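Local coordinates for uncharacterized protein (Bacteroides eggerthii DSM 20697, PDB 4ECO) that is of unknown function but, as a leucine-rich repeat protein, probably binds other proteins, at residues Cys165-Ser168 with Lys173-Lys176; Tyr391-Phe396 with Ile407-Asn412; Lys140-Tyr145 with Met275-Val280; Leu298-Val303 with Leu326-Lys331. All coordinates share one frame; numbering follows the deposited sequence.

Interaction 1. Residues Cys165-Ser168 with Lys173-Lys176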
# COMPACT_ATOMS: atom_id res chain seq x y z
N CYS A 165 6.20 4.74 -22.59
CA CYS A 165 7.03 3.70 -23.24
C CYS A 165 6.79 2.32 -22.60
O CYS A 165 6.73 1.33 -23.33
CB CYS A 165 8.50 4.07 -23.21
SG CYS A 165 8.91 5.55 -24.17
N ILE A 166 6.65 2.27 -21.26
CA ILE A 166 6.36 1.04 -20.52
C ILE A 166 4.96 0.52 -20.93
O ILE A 166 4.82 -0.65 -21.30
CB ILE A 166 6.48 1.25 -18.99
CG1 ILE A 166 7.98 1.41 -18.60
CG2 ILE A 166 5.80 0.10 -18.19
CD1 ILE A 166 8.24 1.88 -17.17
N ASN A 167 3.95 1.41 -20.93
CA ASN A 167 2.56 1.07 -21.27
C ASN A 167 2.41 0.59 -22.72
O ASN A 167 1.51 -0.22 -22.96
CB ASN A 167 1.63 2.24 -21.03
CG ASN A 167 1.50 2.64 -19.59
OD1 ASN A 167 1.76 1.86 -18.67
ND2 ASN A 167 1.07 3.87 -19.36
N SER A 168 3.27 1.05 -23.65
CA SER A 168 3.29 0.66 -25.08
C SER A 168 4.03 -0.64 -25.32
O SER A 168 3.88 -1.22 -26.39
CB SER A 168 3.97 1.74 -25.92
OG SER A 168 3.30 2.98 -25.86
N LYS A 173 4.50 -4.97 -17.92
CA LYS A 173 3.21 -4.74 -17.24
C LYS A 173 2.94 -3.23 -17.24
O LYS A 173 3.81 -2.45 -16.82
CB LYS A 173 3.18 -5.32 -15.81
CG LYS A 173 3.54 -6.81 -15.66
CD LYS A 173 3.35 -7.25 -14.21
CE LYS A 173 3.79 -8.67 -13.92
NZ LYS A 173 3.40 -9.06 -12.53
N SER A 174 1.79 -2.82 -17.77
CA SER A 174 1.43 -1.40 -17.84
C SER A 174 1.26 -0.84 -16.43
O SER A 174 0.98 -1.58 -15.48
CB SER A 174 0.17 -1.20 -18.67
OG SER A 174 0.43 -1.54 -20.03
N ILE A 175 1.48 0.46 -16.28
CA ILE A 175 1.36 1.13 -15.00
C ILE A 175 -0.06 1.71 -14.91
O ILE A 175 -0.43 2.62 -15.68
CB ILE A 175 2.48 2.21 -14.84
CG1 ILE A 175 3.88 1.56 -14.95
CG2 ILE A 175 2.30 3.01 -13.55
CD1 ILE A 175 4.99 2.47 -15.28
N LYS A 176 -0.83 1.16 -13.97
CA LYS A 176 -2.19 1.60 -13.66
C LYS A 176 -2.21 2.92 -12.89
O LYS A 176 -1.30 3.19 -12.09
CB LYS A 176 -2.92 0.54 -12.81
CG LYS A 176 -3.64 -0.56 -13.55
CD LYS A 176 -4.55 -1.31 -12.55
CE LYS A 176 -5.74 -2.04 -13.17
NZ LYS A 176 -6.86 -2.25 -12.20
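The side-chain amide of N167 closes the gap to the backbone of I175, its OD1 lying 2.8 Å from I175 N. The bond is well directed: the N-H points to the oxygen at 164°, and I175 N lies in the carbonyl plane of the amide. N167 sets its CG anti to its own carbonyl carbon, beside the backbone N (chi1 -65°), which carries the amide off the helix flank and over to the returning chain. OD1 also rests against the backbone of S174, 3.4 Å from S174 CA. S174 OG, in turn, makes a weak, long hydrogen bond to the main-chain N167 O, so the asparagine is touched through both of its carbonyl groups. These bonds tie the C-terminal part of helix 160-168 to the chain that doubles back after it, within the long excursion separating strands 109-111 and 210-214, which pair in parallel in the leucine-rich repeat solenoid. Without the amide, as with an alanine here, I175 N is likely to lose this acceptor and the returning segment would probably be freer to move from the helix. Apolar contact is made alongside by two isoleucines whose side chains meet at a slant, I166 CD1 lying 3.8 Å from I175 CD1. The other branch of I166, CG2, is held anti to the backbone N and reaches across to K173 O at 3.5 Å. That carbonyl oxygen accepts a hydrogen bond from R155 NH1, and R155 also touches the side chain of I175.

Interaction 2. Residues Tyr391-Phe396 with Ile407-Asn412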
# COMPACT_ATOMS: atom_id res chain seq x y z
N TYR A 391 21.27 4.45 3.79
CA TYR A 391 21.78 3.45 2.84
C TYR A 391 20.70 2.48 2.38
O TYR A 391 19.68 2.34 3.06
CB TYR A 391 22.91 2.63 3.52
CG TYR A 391 23.98 3.42 4.25
CD1 TYR A 391 24.95 4.14 3.55
CD2 TYR A 391 24.07 3.39 5.63
CE1 TYR A 391 25.98 4.82 4.22
CE2 TYR A 391 25.08 4.08 6.32
CZ TYR A 391 26.03 4.79 5.61
OH TYR A 391 27.02 5.46 6.30
N ILE A 392 20.96 1.77 1.26
CA ILE A 392 20.06 0.71 0.78
C ILE A 392 20.36 -0.53 1.64
O ILE A 392 21.53 -0.94 1.72
CB ILE A 392 20.20 0.46 -0.75
CG1 ILE A 392 19.85 1.73 -1.57
CG2 ILE A 392 19.34 -0.76 -1.17
CD1 ILE A 392 20.41 1.74 -3.04
N PRO A 393 19.35 -1.10 2.34
CA PRO A 393 19.63 -2.21 3.27
C PRO A 393 19.97 -3.54 2.57
O PRO A 393 19.23 -4.01 1.70
CB PRO A 393 18.34 -2.35 4.08
CG PRO A 393 17.27 -1.79 3.19
CD PRO A 393 17.93 -0.69 2.41
N ASN A 394 21.10 -4.15 2.97
CA ASN A 394 21.55 -5.42 2.41
C ASN A 394 20.76 -6.61 3.03
O ASN A 394 21.33 -7.42 3.77
CB ASN A 394 23.07 -5.59 2.62
CG ASN A 394 23.69 -6.64 1.75
OD1 ASN A 394 23.10 -7.11 0.76
ND2 ASN A 394 24.93 -7.00 2.06
N ILE A 395 19.46 -6.71 2.70
CA ILE A 395 18.56 -7.75 3.22
C ILE A 395 17.92 -8.56 2.07
O ILE A 395 16.96 -9.33 2.28
CB ILE A 395 17.46 -7.14 4.17
CG1 ILE A 395 16.52 -6.14 3.44
CG2 ILE A 395 18.08 -6.53 5.46
CD1 ILE A 395 15.25 -5.83 4.22
N PHE A 396 18.49 -8.42 0.86
CA PHE A 396 17.98 -9.08 -0.34
C PHE A 396 19.08 -9.89 -0.99
O PHE A 396 20.22 -9.88 -0.50
CB PHE A 396 17.41 -8.05 -1.33
CG PHE A 396 16.59 -6.96 -0.69
CD1 PHE A 396 15.27 -7.19 -0.31
CD2 PHE A 396 17.14 -5.70 -0.46
CE1 PHE A 396 14.51 -6.18 0.30
CE2 PHE A 396 16.38 -4.69 0.15
CZ PHE A 396 15.07 -4.94 0.52
N ILE A 407 10.60 -2.12 -5.75
CA ILE A 407 10.91 -1.75 -4.37
C ILE A 407 11.02 -0.22 -4.31
O ILE A 407 11.61 0.41 -5.19
CB ILE A 407 12.16 -2.49 -3.84
CG1 ILE A 407 12.30 -2.36 -2.33
CG2 ILE A 407 13.46 -2.15 -4.61
CD1 ILE A 407 12.97 -3.52 -1.73
N ASP A 408 10.36 0.39 -3.32
CA ASP A 408 10.34 1.84 -3.22
C ASP A 408 11.22 2.31 -2.09
O ASP A 408 10.95 2.02 -0.92
CB ASP A 408 8.90 2.34 -3.02
CG ASP A 408 8.66 3.81 -3.36
OD1 ASP A 408 9.63 4.60 -3.36
OD2 ASP A 408 7.49 4.17 -3.58
N PHE A 409 12.31 3.02 -2.47
CA PHE A 409 13.24 3.65 -1.52
C PHE A 409 13.21 5.18 -1.68
O PHE A 409 14.08 5.88 -1.13
CB PHE A 409 14.67 3.13 -1.68
CG PHE A 409 14.90 1.69 -1.32
CD1 PHE A 409 14.99 1.30 0.01
CD2 PHE A 409 15.11 0.74 -2.30
CE1 PHE A 409 15.22 -0.03 0.35
CE2 PHE A 409 15.34 -0.60 -1.96
CZ PHE A 409 15.39 -0.98 -0.64
N SER A 410 12.20 5.72 -2.42
CA SER A 410 12.09 7.17 -2.68
C SER A 410 11.86 7.98 -1.37
O SER A 410 11.35 7.46 -0.38
CB SER A 410 10.99 7.48 -3.70
OG SER A 410 9.66 7.37 -3.22
N TYR A 411 12.31 9.25 -1.39
CA TYR A 411 12.20 10.18 -0.30
C TYR A 411 12.88 9.66 0.93
O TYR A 411 12.25 9.38 1.94
CB TYR A 411 10.75 10.50 0.00
CG TYR A 411 10.15 11.51 -0.93
CD1 TYR A 411 10.29 12.88 -0.70
CD2 TYR A 411 9.36 11.10 -2.02
CE1 TYR A 411 9.69 13.81 -1.54
CE2 TYR A 411 8.72 12.03 -2.84
CZ TYR A 411 8.90 13.38 -2.60
OH TYR A 411 8.27 14.32 -3.38
N ASN A 412 14.19 9.49 0.81
CA ASN A 412 15.08 9.06 1.88
C ASN A 412 16.31 9.95 1.84
O ASN A 412 16.25 11.03 1.24
CB ASN A 412 15.41 7.55 1.78
CG ASN A 412 14.41 6.66 2.49
OD1 ASN A 412 14.25 6.72 3.71
ND2 ASN A 412 13.72 5.81 1.75
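F409 fills the middle of this contact, its ring met by three side chains of 391-396. I392 lays CG2 over one face of that ring, 4.0 Å from F409 CZ, while F396 brings CE2 to its edge, near the ring plane, 3.9 Å from F409 CZ. P393 leans in obliquely with its CD, 3.5 Å from F409 CE1. With CG anti to its carbonyl carbon and beside the backbone N (chi1 -42°), F396 also reaches I407, whose CD1 lies 3.4 Å from F396 CZ. All five of these residues are buried. Away from this dense cluster the character changes: N394 is only partly covered and is held by polar bonds to K431 and D426, and Y411 reaches the surface, where its ring stacks on H386. The segment 407-412 supplies the LxLxxN part of the leucine-rich repeat motif LxxLxLxxN, I407 and F409 taking inward-facing positions and N412 the asparagine, whose ND2 donates to F409 O (2.9 Å) and to F384 O. D408 OD1 accepts from S410 N, an Asx turn, and also from S410 OG. No hydrogen bond crosses between the segments, which implies that they are joined by apolar burial alone, while the polar turn is satisfied by its own residues and adjoining repeats.

Interaction 3. Residues Lys140-Tyr145 with Met275-Val280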
# COMPACT_ATOMS: atom_id res chain seq x y z
N LYS A 140 -9.58 -12.66 -0.31
CA LYS A 140 -9.95 -11.42 -1.00
C LYS A 140 -10.26 -10.34 0.02
O LYS A 140 -9.67 -9.26 -0.02
CB LYS A 140 -11.16 -11.66 -1.92
CG LYS A 140 -11.53 -10.51 -2.86
CD LYS A 140 -12.68 -10.92 -3.78
CE LYS A 140 -13.16 -9.80 -4.68
NZ LYS A 140 -14.18 -8.95 -4.04
N MSE A 141 -11.13 -10.69 0.97
CA MSE A 141 -11.62 -9.84 2.04
C MSE A 141 -10.51 -9.46 2.99
O MSE A 141 -10.40 -8.28 3.32
CB MSE A 141 -12.81 -10.50 2.78
CG MSE A 141 -14.11 -10.42 1.95
SE MSE A 141 -14.28 -8.72 0.79
CE MSE A 141 -14.39 -9.60 -0.74
N ARG A 142 -9.62 -10.41 3.35
CA ARG A 142 -8.45 -10.16 4.19
C ARG A 142 -7.55 -9.08 3.57
O ARG A 142 -7.03 -8.22 4.28
CB ARG A 142 -7.64 -11.46 4.39
CG ARG A 142 -8.17 -12.39 5.46
CD ARG A 142 -7.17 -13.47 5.80
NE ARG A 142 -7.41 -14.00 7.14
CZ ARG A 142 -6.78 -15.05 7.66
NH1 ARG A 142 -5.87 -15.71 6.95
NH2 ARG A 142 -7.07 -15.46 8.88
N MSE A 143 -7.42 -9.10 2.23
CA MSE A 143 -6.61 -8.17 1.43
C MSE A 143 -7.30 -6.84 1.15
O MSE A 143 -6.69 -5.99 0.49
CB MSE A 143 -6.27 -8.82 0.06
CG MSE A 143 -5.44 -10.10 0.16
SE MSE A 143 -3.86 -9.91 1.24
CE MSE A 143 -2.90 -8.57 0.16
N HIS A 144 -8.55 -6.66 1.63
CA HIS A 144 -9.31 -5.43 1.37
C HIS A 144 -8.62 -4.19 1.92
O HIS A 144 -8.61 -3.18 1.22
CB HIS A 144 -10.76 -5.50 1.90
CG HIS A 144 -11.58 -4.31 1.51
ND1 HIS A 144 -11.43 -3.08 2.15
CD2 HIS A 144 -12.52 -4.20 0.54
CE1 HIS A 144 -12.26 -2.26 1.52
NE2 HIS A 144 -12.95 -2.89 0.56
N TYR A 145 -8.08 -4.23 3.18
CA TYR A 145 -7.44 -3.04 3.72
C TYR A 145 -6.20 -2.72 2.91
O TYR A 145 -5.96 -1.55 2.58
CB TYR A 145 -7.09 -3.18 5.22
CG TYR A 145 -6.56 -1.90 5.85
CD1 TYR A 145 -5.21 -1.59 5.84
CD2 TYR A 145 -7.42 -1.02 6.50
CE1 TYR A 145 -4.72 -0.44 6.45
CE2 TYR A 145 -6.95 0.15 7.10
CZ TYR A 145 -5.60 0.44 7.07
OH TYR A 145 -5.14 1.57 7.67
N MSE A 275 -5.99 -16.09 16.70
CA MSE A 275 -6.09 -14.87 15.85
C MSE A 275 -4.95 -14.84 14.82
O MSE A 275 -3.81 -15.09 15.19
CB MSE A 275 -6.10 -13.60 16.73
CG MSE A 275 -6.20 -12.30 15.93
SE MSE A 275 -6.32 -10.75 17.08
CE MSE A 275 -4.70 -10.92 18.06
N GLN A 276 -5.27 -14.57 13.54
CA GLN A 276 -4.31 -14.53 12.42
C GLN A 276 -4.18 -13.13 11.86
O GLN A 276 -3.06 -12.66 11.68
CB GLN A 276 -4.72 -15.51 11.29
CG GLN A 276 -4.79 -16.96 11.75
CD GLN A 276 -5.08 -17.95 10.66
OE1 GLN A 276 -5.99 -17.78 9.86
NE2 GLN A 276 -4.37 -19.06 10.68
N LEU A 277 -5.30 -12.46 11.60
CA LEU A 277 -5.30 -11.07 11.11
C LEU A 277 -5.67 -10.12 12.27
O LEU A 277 -6.63 -10.37 13.01
CB LEU A 277 -6.28 -10.91 9.91
CG LEU A 277 -6.42 -9.53 9.25
CD1 LEU A 277 -6.84 -9.66 7.80
CD2 LEU A 277 -7.42 -8.61 10.02
N ILE A 278 -4.91 -9.03 12.41
CA ILE A 278 -5.20 -8.02 13.41
C ILE A 278 -5.07 -6.65 12.76
O ILE A 278 -4.00 -6.28 12.29
CB ILE A 278 -4.39 -8.14 14.73
CG1 ILE A 278 -4.86 -7.05 15.73
CG2 ILE A 278 -2.86 -8.14 14.51
CD1 ILE A 278 -4.40 -7.18 17.11
N ASN A 279 -6.17 -5.90 12.71
CA ASN A 279 -6.17 -4.55 12.19
C ASN A 279 -6.41 -3.59 13.36
O ASN A 279 -7.49 -3.57 13.93
CB ASN A 279 -7.23 -4.41 11.08
CG ASN A 279 -7.14 -3.14 10.27
OD1 ASN A 279 -6.82 -2.06 10.77
ND2 ASN A 279 -7.40 -3.25 8.98
N VAL A 280 -5.37 -2.86 13.74
CA VAL A 280 -5.44 -1.91 14.87
C VAL A 280 -4.98 -0.54 14.37
O VAL A 280 -4.38 0.25 15.12
CB VAL A 280 -4.66 -2.38 16.14
CG1 VAL A 280 -5.43 -3.48 16.88
CG2 VAL A 280 -3.23 -2.84 15.80
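R142 and Q276 provide the polar link across this contact. R142 NH2 donates to Q276 OE1 at 2.7 Å, nearly straight (170°) and close to the guanidinium plane, although the donor is tilted from the carbonyl plane of the amide. R142 NE forms a salt bridge with D253, so the guanidinium is gripped from two residues. A leucine in place of R142 would probably leave Q276 OE1 without this donor and D253 without this partner. Apolar contact falls to the root of the same side chain: L277 CD1 touches R142 CG at 3.8 Å as the two chains slide past each other. The remaining contact is amide against ring. N279 sets ND2 over one face of Y145, 3.3 Å from Y145 CD2, with the amide plane standing almost upright on the ring (87°). Y145, its CG anti to the backbone N, swings the ring toward the strand. L277 and N279 occupy variable positions of the LxxLxLxxN repeat, so helices 135-142 and 144-149 lie across the concave face of the solenoid, over strand 277-279 and its neighbours 253-257 and 309-311, where Y311 OH bonds to R142 O.

Interaction 4. Residues Leu298-Val303 with Leu326-Lys331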
# COMPACT_ATOMS: atom_id res chain seq x y z
N LEU A 298 1.22 -9.05 22.69
CA LEU A 298 0.64 -9.95 21.71
C LEU A 298 1.68 -10.99 21.25
O LEU A 298 1.38 -12.19 21.28
CB LEU A 298 0.06 -9.19 20.51
CG LEU A 298 -1.29 -8.52 20.73
CD1 LEU A 298 -1.57 -7.48 19.68
CD2 LEU A 298 -2.40 -9.53 20.79
N ALA A 299 2.91 -10.55 20.92
CA ALA A 299 4.04 -11.41 20.51
C ALA A 299 4.43 -12.40 21.63
O ALA A 299 4.74 -13.57 21.35
CB ALA A 299 5.23 -10.56 20.14
N ASP A 300 4.39 -11.93 22.89
CA ASP A 300 4.77 -12.73 24.07
C ASP A 300 3.66 -13.72 24.46
O ASP A 300 3.95 -14.73 25.11
CB ASP A 300 5.12 -11.81 25.24
CG ASP A 300 6.36 -10.96 25.03
OD1 ASP A 300 7.27 -11.40 24.27
OD2 ASP A 300 6.43 -9.86 25.63
N ALA A 301 2.40 -13.45 24.07
CA ALA A 301 1.26 -14.33 24.37
C ALA A 301 1.23 -15.52 23.37
O ALA A 301 1.89 -15.42 22.32
CB ALA A 301 -0.05 -13.56 24.33
N PRO A 302 0.50 -16.64 23.65
CA PRO A 302 0.50 -17.78 22.71
C PRO A 302 0.00 -17.42 21.31
O PRO A 302 0.42 -18.09 20.35
CB PRO A 302 -0.45 -18.78 23.36
CG PRO A 302 -0.36 -18.46 24.84
CD PRO A 302 -0.27 -16.96 24.87
N VAL A 303 -0.84 -16.35 21.19
CA VAL A 303 -1.41 -15.83 19.94
C VAL A 303 -0.29 -15.23 19.03
O VAL A 303 -0.48 -15.21 17.80
CB VAL A 303 -2.54 -14.79 20.23
CG1 VAL A 303 -2.02 -13.48 20.81
CG2 VAL A 303 -3.39 -14.54 18.99
N LEU A 326 9.68 -10.11 18.88
CA LEU A 326 9.39 -10.15 17.45
C LEU A 326 9.69 -11.53 16.85
O LEU A 326 8.89 -12.03 16.06
CB LEU A 326 10.19 -9.06 16.69
CG LEU A 326 9.86 -7.58 16.95
CD1 LEU A 326 10.57 -6.69 15.96
CD2 LEU A 326 8.39 -7.32 16.83
N GLN A 327 10.82 -12.16 17.25
CA GLN A 327 11.28 -13.49 16.81
C GLN A 327 10.22 -14.59 17.00
O GLN A 327 10.25 -15.58 16.27
CB GLN A 327 12.54 -13.91 17.60
CG GLN A 327 13.85 -13.18 17.28
CD GLN A 327 14.91 -13.43 18.35
OE1 GLN A 327 14.68 -14.11 19.37
NE2 GLN A 327 16.10 -12.87 18.15
N LYS A 328 9.35 -14.43 18.02
CA LYS A 328 8.29 -15.38 18.39
C LYS A 328 7.18 -15.45 17.34
O LYS A 328 6.56 -16.50 17.19
CB LYS A 328 7.67 -15.02 19.75
CG LYS A 328 8.64 -14.86 20.90
CD LYS A 328 7.91 -14.51 22.20
CE LYS A 328 8.85 -14.48 23.38
NZ LYS A 328 8.15 -14.17 24.64
N MSE A 329 6.93 -14.35 16.63
CA MSE A 329 5.86 -14.23 15.62
C MSE A 329 6.25 -14.93 14.29
O MSE A 329 6.21 -14.32 13.21
CB MSE A 329 5.53 -12.75 15.36
CG MSE A 329 5.31 -11.95 16.63
SE MSE A 329 4.47 -10.28 16.14
CE MSE A 329 2.67 -10.89 16.20
N LYS A 330 6.57 -16.23 14.38
CA LYS A 330 7.03 -17.11 13.30
C LYS A 330 6.07 -17.13 12.13
O LYS A 330 6.52 -17.19 11.00
CB LYS A 330 7.27 -18.54 13.81
CG LYS A 330 8.26 -18.55 14.97
CD LYS A 330 8.82 -19.92 15.33
CE LYS A 330 9.82 -19.80 16.45
NZ LYS A 330 9.20 -19.27 17.70
N LYS A 331 4.76 -17.04 12.39
CA LYS A 331 3.78 -17.11 11.31
C LYS A 331 3.54 -15.73 10.63
O LYS A 331 2.75 -15.70 9.68
CB LYS A 331 2.44 -17.67 11.83
CG LYS A 331 2.35 -19.19 11.85
CD LYS A 331 0.98 -19.65 12.31
CE LYS A 331 0.39 -20.69 11.38
NZ LYS A 331 -0.98 -21.08 11.81
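D300 and K328 form the charged link between these two segments, with K328 NZ 2.9 Å from D300 OD1. NZ meets OD1 from above the carboxylate plane, 41° out of it. The same oxygen also shares a hydrogen bond with S325 OG, so OD1 has two polar partners, one a charged amine and the other a hydroxyl. K328 reaches D300 by running fully extended beyond CG, after a first torsion (chi1 -54°) that sets CG anti to its carbonyl carbon; on the way its CD passes A299 O at 3.4 Å, a contact of carbon with oxygen rather than a hydrogen bond. Within the 326-331 segment, M329 N donates to L326 O (3.1 Å), closing a type I turn. A second, weak bond from K330 N to K328 O follows, with M329 at the centre of an inverse gamma turn. At the end of helix 288-300, A301 N makes a weak bond to L298 O. Alongside the salt bridge, A299 CB packs on M329 CG at 3.8 Å, and the selenium of this selenomethionine lies slightly farther from the same methyl; M329 also touches I307. The contact thus joins helix 288-300 to the turn at the end of helix 323-326, ahead of strand 334-336, in the leucine-rich repeat solenoid. Its chemistry implies a division of labour: the buried alanine and selenomethionine supply apolar contact, while the exposed D300 and its lysine partner add an electrostatic tie at the solvent edge.

Interactions 3 and 4 touch: the side chain of M275 packs on L298 and V303, and I278 meets L298, so strand 277-279 carries an inserted helix pair on one side and helix 288-300 on the other. Interactions 2 and 3 are buried, yet they differ: interaction 2 is wholly apolar across its segments, inside the repeat core, while interaction 3 places polar and charged groups on the strands' concave face. Interaction 4 is partly buried, with a salt bridge on its exposed side. Interaction 1, a surface contact about 41 Å from interaction 4 between centres, belongs to the same excursion as the helices of interaction 3 and relies mainly on a side-chain-to-backbone bond.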